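Local coordinates for protein toll (Drosophila melanogaster, PDB 4LXR), which acts as a cell-surface receptor for the activated cytokine spaetzle C-106, signalling in embryonic dorsal-ventral patterning and antifungal innate immunity, at residues N248-L253 and R272-R277; A281-R286 and A301-L306; L297-E302 and I320-N325. One frame throughout, in Å; residues are numbered along the deposited sequence.

Interaction 1: N248-L253 and R272-R277; sequences NLSANL and RLMNNR
N248 and R272 lie side by side as parallel bridge partners, their side chains on the same side of the sheet, in the leucine-rich-repeat solenoid of the Toll ectodomain, where repeats 5 and 6 stack. Backbone bonds L249 N to R272 O, A251 N to M274 O and R277 N to N252 O keep the two turns in step. N248 has CG anti to the backbone N (chi1 -167°), and its OD1 is gripped twice from within its own segment. S250 N approaches it from 40° above the carbonyl plane, closing an Asx turn, while S250 OG donates in that plane, on a lone pair, at 2.7 Å from N248 OD1. The same S250 OG accepts from M274 N at 2.9 Å, so the hydroxyl relays the turn to the next repeat. R272 lays its CB 3.5 Å from N248 OD1 and then runs extended from CG to NE, which pairs with E270; a water joins its NH1 to N248 ND2, weakly on the amide side. R277 is bent at chi2 (-59°). R277 NH2 comes to 3.7 Å from A251 CB and R277 CB to 3.6 Å from L253 CD2, while NH1 bonds F60 O of a spaetzle C-106 chain. L249 CD1 meets L273 CD1 at 4.2 Å. N252 CB points away from segment 272-277; OD1 accepts from N228 N and I230 N, and ND2 donates to L249 O and I225 O. A second water accepts from N252 N and donates to L249 O and to N276 OD1, 2.8 Å from the water oxygen.

Interaction 2: A281-R286 and A301-L306; sequences ATLPSR and AELQSL
Two flat peptide groups, the carbonyls of A281 and S305, carry the polar part of the contact between these segments. The carbonyl of A281 is approached by Q304 N at 2.7 Å from A281 O, the donor tilted 28° from the carbonyl plane; S305 N adds a second, weak bond to the same oxygen. At the carbonyl of S305 the donor stands higher, with T282 OG1 lying 46° above the plane and 2.6 Å from S305 O. T282 places that hydroxyl by holding OG1 anti to its backbone N (chi1 -165°), and T282 CB closes to 3.3 Å from S305 O. The side-chain amide of Q304 meets A281 through its oxygen, with Q304 OE1 4.0 Å from A281 CB.

The two segments belong to consecutive leucine-rich repeats, 6 and 7: segment 281-286 lies in the loop after strand 270-273 and segment 301-306 in the loop after strand 296-299, and the two stack on each other. Behind these polar contacts, leucines of both repeats turn into the solenoid interior. L283 and L303 cross at about a right angle, L283 CG standing 3.8 Å from L303 CD2, and this methyl also lies against the carbonyl carbon of T282. L283 and L306 instead lie side by side, pointing the same way, with L283 CD1 4.1 Å from L306 CD2. L306 continues the packing onto L322 of the next repeat, while T282 touches P307.

Interaction 3: L297-E302 and I320-N325; sequences LRLRAE and ISLGDN. With NAG (2-acetamido-2-deoxy-beta-D-glucopyranose), chain D.
R300 lies across D324, its flat tip stacked on the carboxylate side chain. CB of R300 passes 3.8 Å from G323 O, and CG settles 3.5 Å from D324 O. From CG to NE the chain is extended, with CG anti to the backbone N (chi1 176°); CD skirts D324 CB, and NE donates to a water that lies within hydrogen-bonding distance of E302 OE1 and D324 O. D324 CB lies over the centre of one face of the R300 guanidinium, 3.5 Å from R300 CZ, and the guanidinium plane is only 4° from that of the carboxylate. R300 NH1 stands 3.7 Å from D324 OD2, a long salt bridge of charges alone, since no N-H points at the oxygen. R298, bent at chi2, works at its edge instead: NH1 donates to S321 OG at 2.8 Å, and NH2 to O7 of an N-acetylglucosamine of the receptor's own glycan at 3.0 Å. N325 OD1 accepts from A301 N at 2.8 Å and also from L303 N; ND2 donates across to L299 O and, within its own turn, to L322 O. An alanine here would probably leave A301 N, L303 N and L299 O without these partners and free the turn to shift. Strand 296-299 of repeat 7 runs parallel between strand 319-321 of repeat 8 and strand 270-273, where L299 packs on L273.

Overall arrangement
The three contacts follow one another along the leucine-rich-repeat solenoid, from repeat 5 to repeat 8. Interactions 1 and 3 have centres 10 Å apart and share a sheet, because strands 270-273 and 296-299 are neighbours; N276 CB also packs on A301 CB at 3.4 Å. Interaction 2 lies 13 Å from interaction 1 and 10 Å from interaction 3, centre to centre. It shares A301 and E302 with interaction 3, and L306 CD1 comes to 3.7 Å from L322 CD1. Interactions 1 and 3 touch the bound spaetzle C-106 chains, most fully at interaction 1, whereas no other protein chain reaches the loops of interaction 2.

Interaction 1: N248-L253 and R272-R277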
loop_
_atom_site.group_PDB
_atom_site.type_symbol
_atom_site.label_atom_id
_atom_site.label_comp_id
_atom_site.label_asym_id
_atom_site.label_seq_id
_atom_site.Cartn_x
_atom_site.Cartn_y
_atom_site.Cartn_z
ATOM N N ASN A 248 -29.851 -11.937 -6.915
ATOM C CA ASN A 248 -28.483 -12.365 -7.153
ATOM C C ASN A 248 -28.407 -13.597 -8.052
ATOM O O ASN A 248 -28.833 -14.681 -7.662
ATOM C CB ASN A 248 -27.716 -12.589 -5.843
ATOM C CG ASN A 248 -26.202 -12.738 -6.070
ATOM O OD1 ASN A 248 -25.732 -12.708 -7.200
ATOM N ND2 ASN A 248 -25.446 -12.876 -4.991
ATOM N N LEU A 249 -27.836 -13.410 -9.246
ATOM C CA LEU A 249 -27.709 -14.455 -10.242
ATOM C C LEU A 249 -26.256 -14.869 -10.463
ATOM O O LEU A 249 -25.958 -15.533 -11.462
ATOM C CB LEU A 249 -28.251 -13.964 -11.580
ATOM C CG LEU A 249 -29.701 -13.468 -11.634
ATOM C CD1 LEU A 249 -30.065 -13.007 -13.053
ATOM C CD2 LEU A 249 -30.656 -14.555 -11.164
ATOM N N SER A 250 -25.365 -14.481 -9.546
ATOM C CA SER A 250 -23.922 -14.639 -9.746
ATOM C C SER A 250 -23.465 -16.100 -9.819
ATOM O O SER A 250 -24.196 -17.021 -9.466
ATOM C CB SER A 250 -23.123 -13.917 -8.643
ATOM O OG SER A 250 -23.404 -12.530 -8.601
ATOM N N ALA A 251 -22.237 -16.287 -10.289
ATOM C CA ALA A 251 -21.563 -17.572 -10.257
ATOM C C ALA A 251 -22.386 -18.687 -10.885
ATOM O O ALA A 251 -22.385 -19.811 -10.409
ATOM C CB ALA A 251 -21.146 -17.926 -8.821
ATOM N N ASN A 252 -23.096 -18.362 -11.956
ATOM C CA ASN A 252 -23.824 -19.362 -12.708
ATOM C C ASN A 252 -23.189 -19.583 -14.086
ATOM O O ASN A 252 -22.038 -19.196 -14.316
ATOM C CB ASN A 252 -25.320 -19.006 -12.790
ATOM C CG ASN A 252 -26.058 -19.322 -11.491
ATOM O OD1 ASN A 252 -26.096 -20.478 -11.061
ATOM N ND2 ASN A 252 -26.614 -18.298 -10.842
ATOM N N LEU A 253 -23.928 -20.207 -14.993
ATOM C CA LEU A 253 -23.350 -20.665 -16.251
ATOM C C LEU A 253 -24.070 -20.100 -17.478
ATOM O O LEU A 253 -24.228 -20.804 -18.481
ATOM C CB LEU A 253 -23.380 -22.200 -16.299
ATOM C CG LEU A 253 -22.656 -22.934 -15.163
ATOM C CD1 LEU A 253 -22.997 -24.417 -15.148
ATOM C CD2 LEU A 253 -21.161 -22.750 -15.303
ATOM N N ARG A 272 -27.239 -8.343 -9.089
ATOM C CA ARG A 272 -25.867 -8.835 -9.174
ATOM C C ARG A 272 -25.772 -10.006 -10.141
ATOM O O ARG A 272 -26.443 -11.035 -9.961
ATOM C CB ARG A 272 -25.375 -9.290 -7.802
ATOM C CG ARG A 272 -25.143 -8.181 -6.803
ATOM C CD ARG A 272 -25.010 -8.761 -5.396
ATOM N NE ARG A 272 -24.948 -7.708 -4.384
ATOM C CZ ARG A 272 -24.551 -7.908 -3.133
ATOM N NH1 ARG A 272 -24.175 -9.126 -2.752
ATOM N NH2 ARG A 272 -24.536 -6.898 -2.270
ATOM N N LEU A 273 -24.961 -9.844 -11.183
ATOM C CA LEU A 273 -24.569 -10.966 -12.017
ATOM C C LEU A 273 -23.046 -10.946 -12.120
ATOM O O LEU A 273 -22.486 -10.479 -13.112
ATOM C CB LEU A 273 -25.231 -10.922 -13.409
ATOM C CG LEU A 273 -25.239 -12.283 -14.129
ATOM C CD1 LEU A 273 -26.422 -12.444 -15.062
ATOM C CD2 LEU A 273 -23.954 -12.561 -14.888
ATOM N N MET A 274 -22.393 -11.470 -11.089
ATOM C CA MET A 274 -20.939 -11.426 -10.961
ATOM C C MET A 274 -20.343 -12.810 -11.165
ATOM O O MET A 274 -20.964 -13.805 -10.818
ATOM C CB MET A 274 -20.579 -10.901 -9.565
ATOM C CG MET A 274 -21.220 -9.540 -9.245
ATOM S SD MET A 274 -21.259 -9.202 -7.489
ATOM C CE MET A 274 -19.488 -9.107 -7.150
ATOM N N ASN A 275 -19.137 -12.874 -11.724
ATOM C CA ASN A 275 -18.408 -14.135 -11.820
ATOM C C ASN A 275 -19.198 -15.257 -12.479
ATOM O O ASN A 275 -19.223 -16.396 -12.007
ATOM C CB ASN A 275 -17.910 -14.568 -10.448
ATOM C CG ASN A 275 -16.945 -13.579 -9.865
ATOM O OD1 ASN A 275 -15.922 -13.252 -10.489
ATOM N ND2 ASN A 275 -17.263 -13.068 -8.675
ATOM N N ASN A 276 -19.857 -14.925 -13.574
ATOM C CA ASN A 276 -20.423 -15.951 -14.406
ATOM C C ASN A 276 -19.257 -16.870 -14.814
ATOM O O ASN A 276 -18.149 -16.401 -15.082
ATOM C CB ASN A 276 -21.087 -15.289 -15.604
ATOM C CG ASN A 276 -22.041 -16.211 -16.332
ATOM O OD1 ASN A 276 -23.116 -16.537 -15.828
ATOM N ND2 ASN A 276 -21.664 -16.611 -17.536
ATOM N N ARG A 277 -19.498 -18.177 -14.832
ATOM C CA ARG A 277 -18.413 -19.149 -14.948
ATOM C C ARG A 277 -18.099 -19.504 -16.391
ATOM O O ARG A 277 -17.182 -20.272 -16.654
ATOM C CB ARG A 277 -18.726 -20.412 -14.133
ATOM C CG ARG A 277 -18.991 -20.148 -12.638
ATOM C CD ARG A 277 -17.801 -19.464 -11.934
ATOM N NE ARG A 277 -18.019 -19.365 -10.489
ATOM C CZ ARG A 277 -17.277 -18.657 -9.644
ATOM N NH1 ARG A 277 -16.236 -17.952 -10.075
ATOM N NH2 ARG A 277 -17.583 -18.654 -8.350
HETATM O O HOH W 1 -22.962 -11.660 -3.976
HETATM O O HOH W 2 -23.449 -15.963 -13.117
#

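Interaction 2: A281-R286 and A301-L306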
loop_
_atom_site.group_PDB
_atom_site.type_symbol
_atom_site.label_atom_id
_atom_site.label_comp_id
_atom_site.label_asym_id
_atom_site.label_seq_id
_atom_site.Cartn_x
_atom_site.Cartn_y
_atom_site.Cartn_z
ATOM N N ALA A 281 -21.551 -13.169 -23.668
ATOM C CA ALA A 281 -21.087 -12.196 -24.652
ATOM C C ALA A 281 -21.713 -10.817 -24.486
ATOM O O ALA A 281 -21.022 -9.801 -24.583
ATOM C CB ALA A 281 -21.306 -12.719 -26.057
ATOM N N THR A 282 -23.015 -10.786 -24.233
ATOM C CA THR A 282 -23.728 -9.529 -24.051
ATOM C C THR A 282 -24.991 -9.731 -23.212
ATOM O O THR A 282 -25.313 -10.844 -22.816
ATOM C CB THR A 282 -24.162 -8.929 -25.397
ATOM O OG1 THR A 282 -24.530 -7.556 -25.202
ATOM C CG2 THR A 282 -25.360 -9.728 -25.995
ATOM N N LEU A 283 -25.690 -8.637 -22.936
ATOM C CA LEU A 283 -26.967 -8.688 -22.241
ATOM C C LEU A 283 -28.064 -8.262 -23.226
ATOM O O LEU A 283 -27.826 -7.432 -24.112
ATOM C CB LEU A 283 -26.938 -7.772 -21.015
ATOM C CG LEU A 283 -25.849 -8.122 -19.991
ATOM C CD1 LEU A 283 -25.680 -6.999 -18.957
ATOM C CD2 LEU A 283 -26.204 -9.440 -19.301
ATOM N N PRO A 284 -29.265 -8.849 -23.091
ATOM C CA PRO A 284 -30.378 -8.528 -23.993
ATOM C C PRO A 284 -30.793 -7.055 -23.940
ATOM O O PRO A 284 -30.522 -6.353 -22.965
ATOM C CB PRO A 284 -31.521 -9.429 -23.480
ATOM C CG PRO A 284 -31.137 -9.751 -22.061
ATOM C CD PRO A 284 -29.643 -9.848 -22.076
ATOM N N SER A 285 -31.436 -6.606 -25.011
ATOM C CA SER A 285 -31.934 -5.245 -25.137
ATOM C C SER A 285 -32.810 -4.830 -23.946
ATOM O O SER A 285 -33.705 -5.565 -23.537
ATOM C CB SER A 285 -32.746 -5.127 -26.426
ATOM O OG SER A 285 -33.333 -3.845 -26.534
ATOM N N ARG A 286 -32.532 -3.654 -23.387
ATOM C CA ARG A 286 -33.353 -3.078 -22.322
ATOM C C ARG A 286 -33.513 -3.951 -21.076
ATOM O O ARG A 286 -34.500 -3.811 -20.359
ATOM C CB ARG A 286 -34.738 -2.710 -22.860
ATOM C CG ARG A 286 -34.730 -1.483 -23.746
ATOM C CD ARG A 286 -36.136 -0.971 -23.968
ATOM N NE ARG A 286 -36.830 -1.724 -25.000
ATOM C CZ ARG A 286 -36.773 -1.423 -26.293
ATOM N NH1 ARG A 286 -36.046 -0.386 -26.701
ATOM N NH2 ARG A 286 -37.440 -2.155 -27.177
ATOM N N ALA A 301 -19.004 -10.887 -16.236
ATOM C CA ALA A 301 -19.343 -12.137 -16.900
ATOM C C ALA A 301 -18.653 -12.283 -18.264
ATOM O O ALA A 301 -19.169 -12.963 -19.157
ATOM C CB ALA A 301 -20.848 -12.229 -17.052
ATOM N N GLU A 302 -17.485 -11.654 -18.412
ATOM C CA GLU A 302 -16.733 -11.613 -19.682
ATOM C C GLU A 302 -17.536 -10.919 -20.783
ATOM O O GLU A 302 -17.493 -11.324 -21.940
ATOM C CB GLU A 302 -16.329 -13.005 -20.167
ATOM C CG GLU A 302 -16.051 -14.015 -19.090
ATOM C CD GLU A 302 -14.710 -13.824 -18.479
ATOM O OE1 GLU A 302 -14.645 -13.273 -17.356
ATOM O OE2 GLU A 302 -13.726 -14.237 -19.124
ATOM N N LEU A 303 -18.281 -9.884 -20.416
ATOM C CA LEU A 303 -19.159 -9.223 -21.365
ATOM C C LEU A 303 -18.309 -8.586 -22.458
ATOM O O LEU A 303 -17.293 -7.927 -22.168
ATOM C CB LEU A 303 -20.022 -8.174 -20.642
ATOM C CG LEU A 303 -21.068 -8.728 -19.667
ATOM C CD1 LEU A 303 -21.502 -7.670 -18.635
ATOM C CD2 LEU A 303 -22.281 -9.311 -20.424
ATOM N N GLN A 304 -18.715 -8.800 -23.707
ATOM C CA GLN A 304 -17.955 -8.314 -24.859
ATOM C C GLN A 304 -18.474 -6.963 -25.347
ATOM O O GLN A 304 -17.709 -6.147 -25.862
ATOM C CB GLN A 304 -17.977 -9.342 -25.997
ATOM C CG GLN A 304 -16.905 -10.409 -25.868
ATOM C CD GLN A 304 -17.067 -11.519 -26.878
ATOM O OE1 GLN A 304 -17.351 -12.656 -26.513
ATOM N NE2 GLN A 304 -16.886 -11.198 -28.161
ATOM N N SER A 305 -19.775 -6.739 -25.173
ATOM C CA SER A 305 -20.406 -5.478 -25.547
ATOM C C SER A 305 -21.763 -5.332 -24.861
ATOM O O SER A 305 -22.340 -6.318 -24.385
ATOM C CB SER A 305 -20.567 -5.386 -27.070
ATOM O OG SER A 305 -21.412 -6.410 -27.546
ATOM N N LEU A 306 -22.251 -4.095 -24.789
ATOM C CA LEU A 306 -23.552 -3.803 -24.195
ATOM C C LEU A 306 -24.433 -3.054 -25.198
ATOM O O LEU A 306 -23.933 -2.285 -26.023
ATOM C CB LEU A 306 -23.380 -2.950 -22.939
ATOM C CG LEU A 306 -22.489 -3.529 -21.840
ATOM C CD1 LEU A 306 -22.289 -2.509 -20.711
ATOM C CD2 LEU A 306 -23.057 -4.843 -21.310
HETATM O O HOH W 3 -21.127 -8.799 -27.856
#

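Interaction 3: L297-E302 and I320-N325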
loop_
_atom_site.group_PDB
_atom_site.type_symbol
_atom_site.label_atom_id
_atom_site.label_comp_id
_atom_site.label_asym_id
_atom_site.label_seq_id
_atom_site.Cartn_x
_atom_site.Cartn_y
_atom_site.Cartn_z
ATOM N N LEU A 297 -25.930 -1.910 -9.808
ATOM C CA LEU A 297 -25.664 -3.030 -10.698
ATOM C C LEU A 297 -24.237 -3.526 -10.557
ATOM O O LEU A 297 -23.309 -2.726 -10.512
ATOM C CB LEU A 297 -25.964 -2.652 -12.139
ATOM C CG LEU A 297 -27.456 -2.385 -12.370
ATOM C CD1 LEU A 297 -27.674 -1.633 -13.635
ATOM C CD2 LEU A 297 -28.253 -3.687 -12.403
ATOM N N ARG A 298 -24.081 -4.847 -10.454
ATOM C CA ARG A 298 -22.773 -5.493 -10.437
ATOM C C ARG A 298 -22.787 -6.543 -11.516
ATOM O O ARG A 298 -23.525 -7.523 -11.428
ATOM C CB ARG A 298 -22.489 -6.187 -9.100
ATOM C CG ARG A 298 -22.843 -5.396 -7.857
ATOM C CD ARG A 298 -22.024 -4.120 -7.721
ATOM N NE ARG A 298 -22.254 -3.520 -6.407
ATOM C CZ ARG A 298 -21.798 -2.327 -6.035
ATOM N NH1 ARG A 298 -21.073 -1.588 -6.875
ATOM N NH2 ARG A 298 -22.065 -1.879 -4.824
ATOM N N LEU A 299 -21.951 -6.350 -12.527
ATOM C CA LEU A 299 -22.006 -7.159 -13.729
ATOM C C LEU A 299 -20.588 -7.529 -14.127
ATOM O O LEU A 299 -19.774 -6.667 -14.490
ATOM C CB LEU A 299 -22.701 -6.374 -14.849
ATOM C CG LEU A 299 -24.102 -5.813 -14.529
ATOM C CD1 LEU A 299 -24.539 -4.794 -15.588
ATOM C CD2 LEU A 299 -25.155 -6.952 -14.392
ATOM N N ARG A 300 -20.290 -8.816 -14.033
ATOM C CA ARG A 300 -18.978 -9.330 -14.389
ATOM C C ARG A 300 -19.184 -10.733 -14.933
ATOM O O ARG A 300 -19.516 -11.663 -14.185
ATOM C CB ARG A 300 -18.062 -9.359 -13.160
ATOM C CG ARG A 300 -16.705 -9.980 -13.478
ATOM C CD ARG A 300 -16.070 -10.658 -12.294
ATOM N NE ARG A 300 -14.712 -11.092 -12.612
ATOM C CZ ARG A 300 -13.656 -10.807 -11.861
ATOM N NH1 ARG A 300 -13.816 -10.103 -10.752
ATOM N NH2 ARG A 300 -12.447 -11.221 -12.213
ATOM N N ALA A 301 -19.004 -10.887 -16.236
ATOM C CA ALA A 301 -19.343 -12.137 -16.900
ATOM C C ALA A 301 -18.653 -12.283 -18.264
ATOM O O ALA A 301 -19.169 -12.963 -19.157
ATOM C CB ALA A 301 -20.848 -12.229 -17.052
ATOM N N GLU A 302 -17.485 -11.654 -18.412
ATOM C CA GLU A 302 -16.733 -11.613 -19.682
ATOM C C GLU A 302 -17.536 -10.919 -20.783
ATOM O O GLU A 302 -17.493 -11.324 -21.940
ATOM C CB GLU A 302 -16.329 -13.005 -20.167
ATOM C CG GLU A 302 -16.051 -14.015 -19.090
ATOM C CD GLU A 302 -14.710 -13.824 -18.479
ATOM O OE1 GLU A 302 -14.645 -13.273 -17.356
ATOM O OE2 GLU A 302 -13.726 -14.237 -19.124
ATOM N N ILE A 320 -22.700 1.538 -10.647
ATOM C CA ILE A 320 -22.540 0.520 -11.678
ATOM C C ILE A 320 -21.126 -0.034 -11.613
ATOM O O ILE A 320 -20.154 0.713 -11.700
ATOM C CB ILE A 320 -22.761 1.095 -13.087
ATOM C CG1 ILE A 320 -24.135 1.741 -13.207
ATOM C CG2 ILE A 320 -22.558 0.021 -14.156
ATOM C CD1 ILE A 320 -24.436 2.247 -14.620
ATOM N N SER A 321 -21.021 -1.343 -11.439
ATOM C CA SER A 321 -19.751 -2.035 -11.525
ATOM C C SER A 321 -19.751 -2.877 -12.789
ATOM O O SER A 321 -20.534 -3.817 -12.913
ATOM C CB SER A 321 -19.545 -2.912 -10.295
ATOM O OG SER A 321 -19.512 -2.114 -9.117
ATOM N N LEU A 322 -18.884 -2.517 -13.731
ATOM C CA LEU A 322 -18.762 -3.218 -15.000
ATOM C C LEU A 322 -17.319 -3.654 -15.188
ATOM O O LEU A 322 -16.883 -3.999 -16.286
ATOM C CB LEU A 322 -19.233 -2.340 -16.162
ATOM C CG LEU A 322 -20.722 -2.557 -16.459
ATOM C CD1 LEU A 322 -21.279 -1.419 -17.275
ATOM C CD2 LEU A 322 -20.893 -3.890 -17.172
ATOM N N GLY A 323 -16.597 -3.640 -14.083
ATOM C CA GLY A 323 -15.218 -4.068 -14.052
ATOM C C GLY A 323 -15.055 -5.532 -14.406
ATOM O O GLY A 323 -15.962 -6.341 -14.194
ATOM N N ASP A 324 -13.891 -5.845 -14.972
ATOM C CA ASP A 324 -13.466 -7.203 -15.286
ATOM C C ASP A 324 -14.322 -7.885 -16.336
ATOM O O ASP A 324 -14.660 -9.065 -16.207
ATOM C CB ASP A 324 -13.357 -8.065 -14.022
ATOM C CG ASP A 324 -12.363 -7.509 -13.030
ATOM O OD1 ASP A 324 -11.143 -7.776 -13.170
ATOM O OD2 ASP A 324 -12.803 -6.801 -12.109
ATOM N N ASN A 325 -14.673 -7.144 -17.378
ATOM C CA ASN A 325 -15.301 -7.761 -18.538
ATOM C C ASN A 325 -14.330 -7.675 -19.690
ATOM O O ASN A 325 -13.139 -7.492 -19.451
ATOM C CB ASN A 325 -16.654 -7.120 -18.829
ATOM C CG ASN A 325 -17.670 -7.452 -17.758
ATOM O OD1 ASN A 325 -18.106 -8.594 -17.656
ATOM N ND2 ASN A 325 -18.021 -6.473 -16.934
HETATM C C1 NAG D . -22.030 4.145 -4.697
HETATM C C2 NAG D . -21.655 3.501 -3.351
HETATM C C3 NAG D . -21.391 4.576 -2.302
HETATM C C4 NAG D . -20.394 5.612 -2.810
HETATM C C5 NAG D . -20.836 6.154 -4.168
HETATM C C6 NAG D . -19.842 7.118 -4.790
HETATM C C7 NAG D . -22.546 1.257 -2.916
HETATM C C8 NAG D . -23.700 0.464 -2.372
HETATM N N2 NAG D . -22.683 2.584 -2.885
HETATM O O3 NAG D . -20.899 3.959 -1.118
HETATM O O4 NAG D . -20.347 6.691 -1.884
HETATM O O5 NAG D . -20.998 5.070 -5.089
HETATM O O6 NAG D . -18.533 6.565 -4.872
HETATM O O7 NAG D . -21.539 0.719 -3.370
HETATM O O HOH W 4 -18.072 -5.769 -12.470
HETATM O O HOH W 5 -14.118 -11.576 -15.402
#